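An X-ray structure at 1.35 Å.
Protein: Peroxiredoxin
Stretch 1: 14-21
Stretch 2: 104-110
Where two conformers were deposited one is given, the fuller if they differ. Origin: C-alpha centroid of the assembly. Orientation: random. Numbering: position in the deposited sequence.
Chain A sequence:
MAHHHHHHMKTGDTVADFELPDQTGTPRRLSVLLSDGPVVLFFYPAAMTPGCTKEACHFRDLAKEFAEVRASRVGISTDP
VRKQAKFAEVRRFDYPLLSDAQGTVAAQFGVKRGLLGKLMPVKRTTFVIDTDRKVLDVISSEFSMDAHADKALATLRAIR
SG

Stretch 1, residues 14-21: TVADFELP
Stretch 2 (104-110) TVAAQFG

The contact between residues 14-21 and 104-110 is a small, largely apolar packing of an extended segment against one side of a helix, burying 310 Å² in all, with the Gln108 side chain lying along its margin.

Stretch 1 is extended throughout. Thr14 to Phe18 form a loop, with phi/psi near -83/135 at Val15, -71/144 at Ala16, -63/153 at Asp17 and -153/166 at Phe18, and Glu19 to Pro21 continue as a strand. Stretch 2 is helical from Thr104, with Gln108 N bonded to Thr104 O at 3.1 Å and Phe109 N to Val105 O at 3.0 Å. Gly110 leaves the helix with phi/psi of 77/25 in a Schellman motif, a positive phi that favours glycine; its N meets Ala107 O at 3.1 Å.

The two stretches run in roughly opposite directions: the CA of Val15 lies 8.0 Å from that of Phe109, the CA of Ala16 7.9 Å from that of Gln108, and the CA of Phe18 7.2 Å from that of Val105. Along the extended segment, Val15, Phe18 and Leu20 direct their CA-to-CB bonds toward the helix, whereas Asp17 and Glu19 point away, keeping their carboxylates out of the apolar contact. Asp17 OD1 also accepts a weak bond from Phe18 N at 3.0 Å.

Val105 (chi1 t) is the centre of the packing. Its CG1 sits over one face of the Phe18 ring, 3.8 Å from the centroid and 6° off the normal, a CH-pi contact, while its CG2 lies 3.8 Å from Phe18 CD1 and 3.6 Å from Leu20 CD1. The branched side chain thus reaches two residues of the extended segment at once. Phe18 adopts chi1 p with chi2 83°, and Leu20 the m,t rotamer.

The aromatic side of the contact is completed by Phe109 (chi1 m, chi2 -98°). Its CA-to-CB bond points sideways, but the ring end comes nearer stretch 1. Phe18 CE2 approaches Phe109 CE2 at 3.9 Å, near the plane of the Phe109 ring and at its edge, and Val15 CG1 (chi1 t) touches Phe109 CZ at 3.3 Å. Val15, Phe18, Val105 and Phe109 are all buried, as suits their apolar side chains.

Gln108, more open to solvent, extends with chi1 and chi2 both t and chi3 176°, carrying its amide to the backbone of Ala16. The small side chain of Ala16 points sideways there. The orientation of that amide remains open.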

# COMPACT_ATOMS: atom_id res chain seq x y z
N THR A 14 -16.07 -0.38 3.79
CA THR A 14 -15.59 0.99 3.96
C THR A 14 -14.40 0.95 4.92
O THR A 14 -14.51 0.42 6.03
CB THR A 14 -16.68 1.89 4.55
OG1 THR A 14 -17.79 1.92 3.66
CG2 THR A 14 -16.17 3.31 4.74
N VAL A 15 -13.28 1.52 4.49
CA VAL A 15 -12.07 1.61 5.30
C VAL A 15 -12.17 2.81 6.23
O VAL A 15 -12.52 3.90 5.81
CB VAL A 15 -10.85 1.78 4.37
CG1 VAL A 15 -9.56 2.01 5.17
CG2 VAL A 15 -10.75 0.60 3.41
N ALA A 16 -11.80 2.63 7.50
CA ALA A 16 -11.68 3.77 8.40
C ALA A 16 -10.46 4.62 8.02
O ALA A 16 -9.44 4.11 7.57
CB ALA A 16 -11.54 3.28 9.84
N ASP A 17 -10.58 5.93 8.18
CA ASP A 17 -9.45 6.83 7.95
C ASP A 17 -8.36 6.51 8.96
O ASP A 17 -8.62 5.99 10.05
CB ASP A 17 -9.95 8.28 8.09
CG ASP A 17 -9.03 9.28 7.43
OD1 ASP A 17 -8.09 8.90 6.70
OD2 ASP A 17 -9.26 10.50 7.63
N PHE A 18 -7.12 6.80 8.59
CA PHE A 18 -5.97 6.57 9.47
C PHE A 18 -4.87 7.55 9.12
O PHE A 18 -4.87 8.14 8.03
CB PHE A 18 -5.44 5.12 9.40
CG PHE A 18 -4.84 4.75 8.05
CD1 PHE A 18 -3.52 5.08 7.74
CD2 PHE A 18 -5.58 4.06 7.10
CE1 PHE A 18 -2.97 4.73 6.50
CE2 PHE A 18 -5.02 3.70 5.88
CZ PHE A 18 -3.72 4.04 5.58
N GLU A 19 -3.89 7.65 10.02
CA GLU A 19 -2.70 8.49 9.85
C GLU A 19 -1.46 7.71 10.23
O GLU A 19 -1.44 7.01 11.24
CB GLU A 19 -2.75 9.75 10.75
CG GLU A 19 -3.78 10.78 10.33
CD GLU A 19 -3.70 12.04 11.17
OE1 GLU A 19 -2.88 12.09 12.12
OE2 GLU A 19 -4.45 12.99 10.87
N LEU A 20 -0.42 7.84 9.40
CA LEU A 20 0.89 7.23 9.66
C LEU A 20 1.95 8.12 9.04
O LEU A 20 1.68 8.80 8.05
CB LEU A 20 1.01 5.85 9.01
CG LEU A 20 0.21 4.71 9.65
CD1 LEU A 20 0.40 3.46 8.81
CD2 LEU A 20 0.61 4.46 11.10
N PRO A 21 3.19 8.08 9.55
CA PRO A 21 4.27 8.85 8.92
C PRO A 21 4.79 8.20 7.64
O PRO A 21 4.90 6.98 7.53
CB PRO A 21 5.37 8.84 9.99
CG PRO A 21 5.14 7.55 10.73
CD PRO A 21 3.63 7.35 10.75
N THR A 104 -0.87 -1.17 13.84
CA THR A 104 -2.23 -0.74 14.12
C THR A 104 -3.07 -0.69 12.84
O THR A 104 -4.22 -1.15 12.82
CB THR A 104 -2.19 0.64 14.79
OG1 THR A 104 -1.44 0.54 16.00
CG2 THR A 104 -3.60 1.15 15.10
N VAL A 105 -2.51 -0.15 11.76
CA VAL A 105 -3.28 -0.08 10.52
C VAL A 105 -3.38 -1.46 9.89
O VAL A 105 -4.44 -1.85 9.37
CB VAL A 105 -2.70 1.00 9.59
CG1 VAL A 105 -3.45 1.04 8.27
CG2 VAL A 105 -2.76 2.38 10.26
N ALA A 106 -2.31 -2.26 9.97
CA ALA A 106 -2.40 -3.64 9.51
C ALA A 106 -3.55 -4.38 10.21
O ALA A 106 -4.30 -5.13 9.58
CB ALA A 106 -1.07 -4.35 9.77
N ALA A 107 -3.68 -4.18 11.53
CA ALA A 107 -4.78 -4.80 12.26
C ALA A 107 -6.13 -4.33 11.75
O ALA A 107 -7.07 -5.12 11.60
CB ALA A 107 -4.64 -4.52 13.76
N GLN A 108 -6.25 -3.03 11.44
CA GLN A 108 -7.50 -2.51 10.89
C GLN A 108 -7.86 -3.23 9.60
O GLN A 108 -9.04 -3.50 9.34
CB GLN A 108 -7.37 -1.01 10.65
CG GLN A 108 -8.52 -0.43 9.86
CD GLN A 108 -8.25 0.96 9.31
OE1 GLN A 108 -9.07 1.52 8.59
NE2 GLN A 108 -7.08 1.52 9.63
N PHE A 109 -6.87 -3.55 8.76
CA PHE A 109 -7.10 -4.22 7.49
C PHE A 109 -7.10 -5.74 7.60
O PHE A 109 -7.38 -6.43 6.60
CB PHE A 109 -6.06 -3.75 6.46
CG PHE A 109 -6.35 -2.41 5.85
CD1 PHE A 109 -6.97 -2.33 4.60
CD2 PHE A 109 -6.04 -1.23 6.52
CE1 PHE A 109 -7.24 -1.10 4.00
CE2 PHE A 109 -6.31 0.01 5.94
CZ PHE A 109 -6.92 0.07 4.68
N GLY A 110 -6.82 -6.29 8.78
CA GLY A 110 -6.81 -7.73 8.95
C GLY A 110 -5.59 -8.43 8.42
O GLY A 110 -5.67 -9.63 8.12